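PDB 5DK5: cell death-related nuclease 4 from Caenorhabditis elegans, which degrades RNA and DNA from their 3' ends as a metal-dependent DEDDh-family exonuclease and takes part in apoptotic DNA degradation. Local coordinates for residues I245-P251 and F301-Y307; D93-V97 and Q133-I139. All coordinates share one frame. Residues are numbered along the deposited sequence.

Contact 1. Residues I245-P251 and F301-Y307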
loop_
_atom_site.group_PDB
_atom_site.type_symbol
_atom_site.label_atom_id
_atom_site.label_comp_id
_atom_site.label_asym_id
_atom_site.label_seq_id
_atom_site.Cartn_x
_atom_site.Cartn_y
_atom_site.Cartn_z
ATOM N N ILE B 245 14.884 -13.467 -8.465
ATOM C CA ILE B 245 13.491 -13.752 -8.790
ATOM C C ILE B 245 13.010 -12.865 -9.932
ATOM O O ILE B 245 12.406 -13.348 -10.889
ATOM C CB ILE B 245 12.567 -13.541 -7.567
ATOM C CG1 ILE B 245 12.852 -14.587 -6.484
ATOM C CG2 ILE B 245 11.097 -13.579 -7.980
ATOM C CD1 ILE B 245 12.453 -16.011 -6.845
ATOM N N PHE B 246 13.267 -11.565 -9.812
ATOM C CA PHE B 246 12.898 -10.598 -10.842
ATOM C C PHE B 246 13.434 -11.004 -12.214
ATOM O O PHE B 246 12.758 -10.839 -13.229
ATOM C CB PHE B 246 13.427 -9.204 -10.486
ATOM C CG PHE B 246 12.930 -8.671 -9.167
ATOM C CD1 PHE B 246 11.746 -9.124 -8.613
ATOM C CD2 PHE B 246 13.656 -7.708 -8.483
ATOM C CE1 PHE B 246 11.294 -8.629 -7.405
ATOM C CE2 PHE B 246 13.210 -7.209 -7.275
ATOM C CZ PHE B 246 12.027 -7.672 -6.735
ATOM N N GLU B 247 14.651 -11.537 -12.232
ATOM C CA GLU B 247 15.322 -11.891 -13.481
ATOM C C GLU B 247 14.578 -12.980 -14.245
ATOM O O GLU B 247 14.545 -12.972 -15.476
ATOM C CB GLU B 247 16.757 -12.350 -13.202
ATOM C CG GLU B 247 17.731 -11.217 -12.901
ATOM C CD GLU B 247 19.066 -11.708 -12.368
ATOM O OE1 GLU B 247 19.225 -12.932 -12.175
ATOM O OE2 GLU B 247 19.960 -10.865 -12.142
ATOM N N ARG B 248 13.982 -13.914 -13.512
ATOM C CA ARG B 248 13.277 -15.032 -14.127
ATOM C C ARG B 248 11.846 -14.648 -14.492
ATOM O O ARG B 248 11.323 -15.080 -15.518
ATOM C CB ARG B 248 13.275 -16.241 -13.189
ATOM C CG ARG B 248 14.653 -16.631 -12.659
ATOM C CD ARG B 248 15.697 -16.734 -13.766
ATOM N NE ARG B 248 16.962 -17.287 -13.280
ATOM C CZ ARG B 248 17.282 -18.581 -13.280
ATOM N NH1 ARG B 248 16.434 -19.493 -13.742
ATOM N NH2 ARG B 248 18.462 -18.967 -12.814
ATOM N N VAL B 249 11.220 -13.832 -13.651
ATOM C CA VAL B 249 9.841 -13.414 -13.873
ATOM C C VAL B 249 9.727 -12.489 -15.080
ATOM O O VAL B 249 8.906 -12.715 -15.968
ATOM C CB VAL B 249 9.266 -12.701 -12.633
ATOM C CG1 VAL B 249 7.880 -12.118 -12.928
ATOM C CG2 VAL B 249 9.200 -13.663 -11.461
ATOM N N LEU B 250 10.550 -11.446 -15.105
ATOM C CA LEU B 250 10.505 -10.476 -16.192
ATOM C C LEU B 250 10.970 -11.125 -17.497
ATOM O O LEU B 250 11.968 -11.848 -17.505
ATOM C CB LEU B 250 11.365 -9.258 -15.863
ATOM C CG LEU B 250 10.920 -8.458 -14.637
ATOM C CD1 LEU B 250 11.971 -7.431 -14.259
ATOM C CD2 LEU B 250 9.581 -7.776 -14.890
ATOM N N PRO B 251 10.248 -10.876 -18.605
ATOM C CA PRO B 251 10.585 -11.532 -19.878
ATOM C C PRO B 251 11.943 -11.135 -20.457
ATOM O O PRO B 251 12.651 -12.003 -20.967
ATOM C CB PRO B 251 9.453 -11.088 -20.815
ATOM C CG PRO B 251 8.888 -9.865 -20.193
ATOM C CD PRO B 251 9.031 -10.055 -18.722
ATOM N N PHE B 301 3.896 -10.216 -6.726
ATOM C CA PHE B 301 4.095 -9.214 -7.770
ATOM C C PHE B 301 3.964 -9.829 -9.160
ATOM O O PHE B 301 3.605 -9.146 -10.117
ATOM C CB PHE B 301 5.458 -8.526 -7.614
ATOM C CG PHE B 301 6.615 -9.302 -8.189
ATOM C CD1 PHE B 301 6.938 -9.202 -9.535
ATOM C CD2 PHE B 301 7.398 -10.107 -7.379
ATOM C CE1 PHE B 301 8.003 -9.907 -10.062
ATOM C CE2 PHE B 301 8.467 -10.811 -7.901
ATOM C CZ PHE B 301 8.769 -10.710 -9.245
ATOM N N ALA B 302 4.264 -11.118 -9.270
ATOM C CA ALA B 302 4.094 -11.827 -10.530
ATOM C C ALA B 302 2.613 -12.101 -10.770
ATOM O O ALA B 302 2.105 -11.928 -11.879
ATOM C CB ALA B 302 4.883 -13.124 -10.526
ATOM N N LYS B 303 1.925 -12.512 -9.709
ATOM C CA LYS B 303 0.517 -12.874 -9.789
ATOM C C LYS B 303 -0.356 -11.682 -10.168
ATOM O O LYS B 303 -1.238 -11.792 -11.017
ATOM C CB LYS B 303 0.044 -13.452 -8.453
ATOM C CG LYS B 303 -1.201 -14.318 -8.548
ATOM C CD LYS B 303 -0.887 -15.657 -9.193
ATOM C CE LYS B 303 -2.057 -16.617 -9.090
ATOM N NZ LYS B 303 -1.719 -17.955 -9.649
ATOM N N ILE B 304 -0.108 -10.543 -9.532
ATOM C CA ILE B 304 -0.951 -9.370 -9.724
ATOM C C ILE B 304 -0.682 -8.683 -11.065
ATOM O O ILE B 304 -1.553 -7.999 -11.601
ATOM C CB ILE B 304 -0.765 -8.351 -8.571
ATOM C CG1 ILE B 304 -1.960 -7.396 -8.508
ATOM C CG2 ILE B 304 0.554 -7.589 -8.711
ATOM C CD1 ILE B 304 -1.995 -6.540 -7.258
ATOM N N ALA B 305 0.522 -8.864 -11.602
ATOM C CA ALA B 305 0.866 -8.309 -12.909
ATOM C C ALA B 305 0.379 -9.215 -14.038
ATOM O O ALA B 305 0.353 -8.811 -15.201
ATOM C CB ALA B 305 2.369 -8.094 -13.019
ATOM N N GLY B 306 0.009 -10.446 -13.694
ATOM C CA GLY B 306 -0.558 -11.375 -14.655
ATOM C C GLY B 306 0.470 -12.209 -15.397
ATOM O O GLY B 306 0.242 -12.606 -16.540
ATOM N N TYR B 307 1.603 -12.482 -14.757
ATOM C CA TYR B 307 2.609 -13.359 -15.347
ATOM C C TYR B 307 2.196 -14.817 -15.180
ATOM O O TYR B 307 2.644 -15.686 -15.927
ATOM C CB TYR B 307 3.983 -13.117 -14.721
ATOM C CG TYR B 307 4.642 -11.841 -15.197
ATOM C CD1 TYR B 307 5.153 -11.741 -16.484
ATOM C CD2 TYR B 307 4.754 -10.739 -14.361
ATOM C CE1 TYR B 307 5.755 -10.578 -16.927
ATOM C CE2 TYR B 307 5.357 -9.571 -14.795
ATOM C CZ TYR B 307 5.855 -9.497 -16.076
ATOM O OH TYR B 307 6.452 -8.334 -16.508
#
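This is an apolar helix-helix contact, built around three aromatic rings, between the C-terminal end of helix 239-249 and the short helix 300-305 at the end of the chain. The axes of 245-249 and 301-305 approach to 11.8 Å at 29°, a wide spacing that bulky rings help to fill. Phe-301 does this first: the edge of Phe-246 points to its face in an offset edge-to-face pair, centroids 5.2 Å apart and planes at 81°, while Ile-245 CG2 lies at the edge of the Phe-301 ring, 3.8 Å from Phe-301 CE2. Val-249, compact and branched, fits between Phe-301 and Tyr-307; its CG1 lies 3.6 Å from Phe-301 CE1 and makes a CH-pi contact with the face of Tyr-307. A Schellman motif turns Tyr-307 back: Gly-306 takes positive phi, where a CB would collide with the preceding carbonyl, and Tyr-307 N bonds to Ala-302 O (3.0 Å). Pro-251 CD then approaches Tyr-307 CE1 (3.8 Å). Lys-135 of helix 124-136 adds a cation-pi pair with Tyr-307. Apolar fit, the edge-to-face pair and the CH-pi contact thus hold the segments together.

Contact 2. Residues D93-V97 and Q133-I139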
loop_
_atom_site.group_PDB
_atom_site.type_symbol
_atom_site.label_atom_id
_atom_site.label_comp_id
_atom_site.label_asym_id
_atom_site.label_seq_id
_atom_site.Cartn_x
_atom_site.Cartn_y
_atom_site.Cartn_z
ATOM N N ASP B 93 -1.699 12.050 -13.174
ATOM C CA ASP B 93 -2.271 11.141 -14.161
ATOM C C ASP B 93 -1.679 9.746 -13.981
ATOM O O ASP B 93 -0.609 9.591 -13.391
ATOM C CB ASP B 93 -2.015 11.645 -15.583
ATOM C CG ASP B 93 -2.759 12.932 -15.894
ATOM O OD1 ASP B 93 -4.004 12.890 -15.984
ATOM O OD2 ASP B 93 -2.101 13.981 -16.067
ATOM N N THR B 94 -2.379 8.732 -14.482
ATOM C CA THR B 94 -1.857 7.371 -14.474
ATOM C C THR B 94 -0.721 7.250 -15.483
ATOM O O THR B 94 -0.556 8.114 -16.342
ATOM C CB THR B 94 -2.948 6.341 -14.800
ATOM O OG1 THR B 94 -3.582 6.691 -16.036
ATOM C CG2 THR B 94 -3.985 6.303 -13.692
ATOM N N PHE B 95 0.051 6.171 -15.378
ATOM C CA PHE B 95 1.280 6.023 -16.155
ATOM C C PHE B 95 1.063 6.075 -17.665
ATOM O O PHE B 95 1.905 6.599 -18.396
ATOM C CB PHE B 95 1.976 4.709 -15.798
ATOM C CG PHE B 95 3.257 4.484 -16.552
ATOM C CD1 PHE B 95 4.430 5.096 -16.145
ATOM C CD2 PHE B 95 3.286 3.669 -17.672
ATOM C CE1 PHE B 95 5.607 4.894 -16.836
ATOM C CE2 PHE B 95 4.459 3.465 -18.367
ATOM C CZ PHE B 95 5.621 4.079 -17.949
ATOM N N ASP B 96 -0.053 5.528 -18.133
ATOM C CA ASP B 96 -0.325 5.484 -19.566
ATOM C C ASP B 96 -0.425 6.892 -20.150
ATOM O O ASP B 96 0.037 7.142 -21.264
ATOM C CB ASP B 96 -1.609 4.700 -19.849
ATOM C CG ASP B 96 -2.796 5.208 -19.056
ATOM O OD1 ASP B 96 -2.626 5.537 -17.862
ATOM O OD2 ASP B 96 -3.903 5.274 -19.631
ATOM N N VAL B 97 -1.015 7.809 -19.392
ATOM C CA VAL B 97 -1.139 9.193 -19.831
ATOM C C VAL B 97 0.219 9.889 -19.809
ATOM O O VAL B 97 0.598 10.560 -20.768
ATOM C CB VAL B 97 -2.122 9.974 -18.944
ATOM C CG1 VAL B 97 -2.208 11.439 -19.379
ATOM C CG2 VAL B 97 -3.495 9.326 -18.985
ATOM N N GLN B 133 6.328 -1.938 -15.059
ATOM C CA GLN B 133 5.276 -0.947 -15.240
ATOM C C GLN B 133 4.630 -1.087 -16.617
ATOM O O GLN B 133 3.419 -0.908 -16.762
ATOM C CB GLN B 133 5.833 0.467 -15.056
ATOM C CG GLN B 133 4.802 1.579 -15.195
ATOM C CD GLN B 133 3.712 1.500 -14.146
ATOM O OE1 GLN B 133 3.952 1.750 -12.963
ATOM N NE2 GLN B 133 2.504 1.151 -14.572
ATOM N N MET B 134 5.439 -1.413 -17.623
ATOM C CA MET B 134 4.933 -1.610 -18.980
ATOM C C MET B 134 3.954 -2.779 -19.016
ATOM O O MET B 134 2.971 -2.752 -19.753
ATOM C CB MET B 134 6.078 -1.864 -19.965
ATOM C CG MET B 134 6.964 -0.656 -20.259
ATOM S SD MET B 134 6.119 0.781 -20.923
ATOM C CE MET B 134 7.505 1.905 -21.043
ATOM N N LYS B 135 4.233 -3.805 -18.217
ATOM C CA LYS B 135 3.354 -4.965 -18.128
ATOM C C LYS B 135 2.031 -4.578 -17.481
ATOM O O LYS B 135 0.966 -4.956 -17.965
ATOM C CB LYS B 135 4.020 -6.090 -17.332
ATOM C CG LYS B 135 3.172 -7.353 -17.186
ATOM C CD LYS B 135 2.980 -8.047 -18.524
ATOM C CE LYS B 135 2.220 -9.354 -18.376
ATOM N NZ LYS B 135 0.833 -9.136 -17.891
ATOM N N LEU B 136 2.106 -3.831 -16.382
ATOM C CA LEU B 136 0.906 -3.372 -15.690
ATOM C C LEU B 136 0.026 -2.540 -16.617
ATOM O O LEU B 136 -1.197 -2.679 -16.620
ATOM C CB LEU B 136 1.271 -2.546 -14.453
ATOM C CG LEU B 136 2.040 -3.238 -13.328
ATOM C CD1 LEU B 136 2.230 -2.274 -12.169
ATOM C CD2 LEU B 136 1.329 -4.498 -12.867
ATOM N N SER B 137 0.660 -1.679 -17.405
ATOM C CA SER B 137 -0.056 -0.773 -18.293
ATOM C C SER B 137 -0.349 -1.406 -19.649
ATOM O O SER B 137 -0.981 -0.787 -20.505
ATOM C CB SER B 137 0.751 0.508 -18.484
ATOM O OG SER B 137 1.079 1.081 -17.231
ATOM N N ASN B 138 0.108 -2.641 -19.837
ATOM C CA ASN B 138 -0.041 -3.342 -21.109
ATOM C C ASN B 138 0.518 -2.523 -22.271
ATOM O O ASN B 138 -0.110 -2.400 -23.324
ATOM C CB ASN B 138 -1.510 -3.682 -21.368
ATOM C CG ASN B 138 -1.688 -4.630 -22.543
ATOM O OD1 ASN B 138 -0.778 -5.383 -22.889
ATOM N ND2 ASN B 138 -2.857 -4.583 -23.172
ATOM N N ILE B 139 1.701 -1.955 -22.062
ATOM C CA ILE B 139 2.389 -1.199 -23.098
ATOM C C ILE B 139 3.605 -1.983 -23.570
ATOM O O ILE B 139 4.311 -2.598 -22.771
ATOM C CB ILE B 139 2.824 0.192 -22.595
ATOM C CG1 ILE B 139 1.610 0.951 -22.053
ATOM C CG2 ILE B 139 3.500 0.982 -23.721
ATOM C CD1 ILE B 139 1.929 2.320 -21.485
HETATM O O HOH W 1 -1.262 2.510 -16.909
#
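Phe-95, in the first turn of helix 95-109, reaches across to the C-terminal end of helix 124-136 with chi1 in the t well, which extends its ring toward Gln-133. There CG of Gln-133 sits over the ring face, 3.4 Å from the Phe-95 centroid, a CH-pi contact almost along the ring normal. The bend at chi2 (p) of Gln-133 lets its amide turn aside, NE2 donating to Ser-137 OG (3.0 Å). Met-134 starts away from Phe-95, but its m, m conformation curls the flexible chain round so that SD lies 4.1 Å from Phe-95 CE2, a Met-aromatic contact at the ring edge. Asn-138, with positive phi, ends the helix in a Schellman motif, and Ile-139 then places CD1 4.2 Å from Phe-95 CE2. A water lies 2.8 Å from Ser-137 OG and donates a weak bond to Asp-96 OD1 (3.5 Å from the water oxygen). Tyr-99 extends the packing along helix 95-109 by touching Met-134 and Ile-139, while Gln-133 OE1 accepts from Val-41 N, tying helix 124-136 to the start of strand 41-50.

Helix 124-136 connects the two contacts, whose centres lie 16 Å apart. Its last turn forms one side of contact 2, together with the residues just beyond it, while Lys-135 and Leu-136 reach the chain end used by contact 1: Lys-135 NZ is 2.8 Å from Ala-305 O, a probable hydrogen bond, and Leu-136 CD2 packs 3.7 Å from Ala-305 CB. Tyr-132 also hydrogen-bonds to the carbonyl of Phe-301. Neither contact reaches a metal directly. In contact 2 the side chain of Gln-133 is about 10 Å from that of the magnesium ligand Glu-27; in contact 1 that of Pro-251 is about 9 Å from the bound zinc. Helix 124-136 thus links the start of helix 95-109 with helix 300-305.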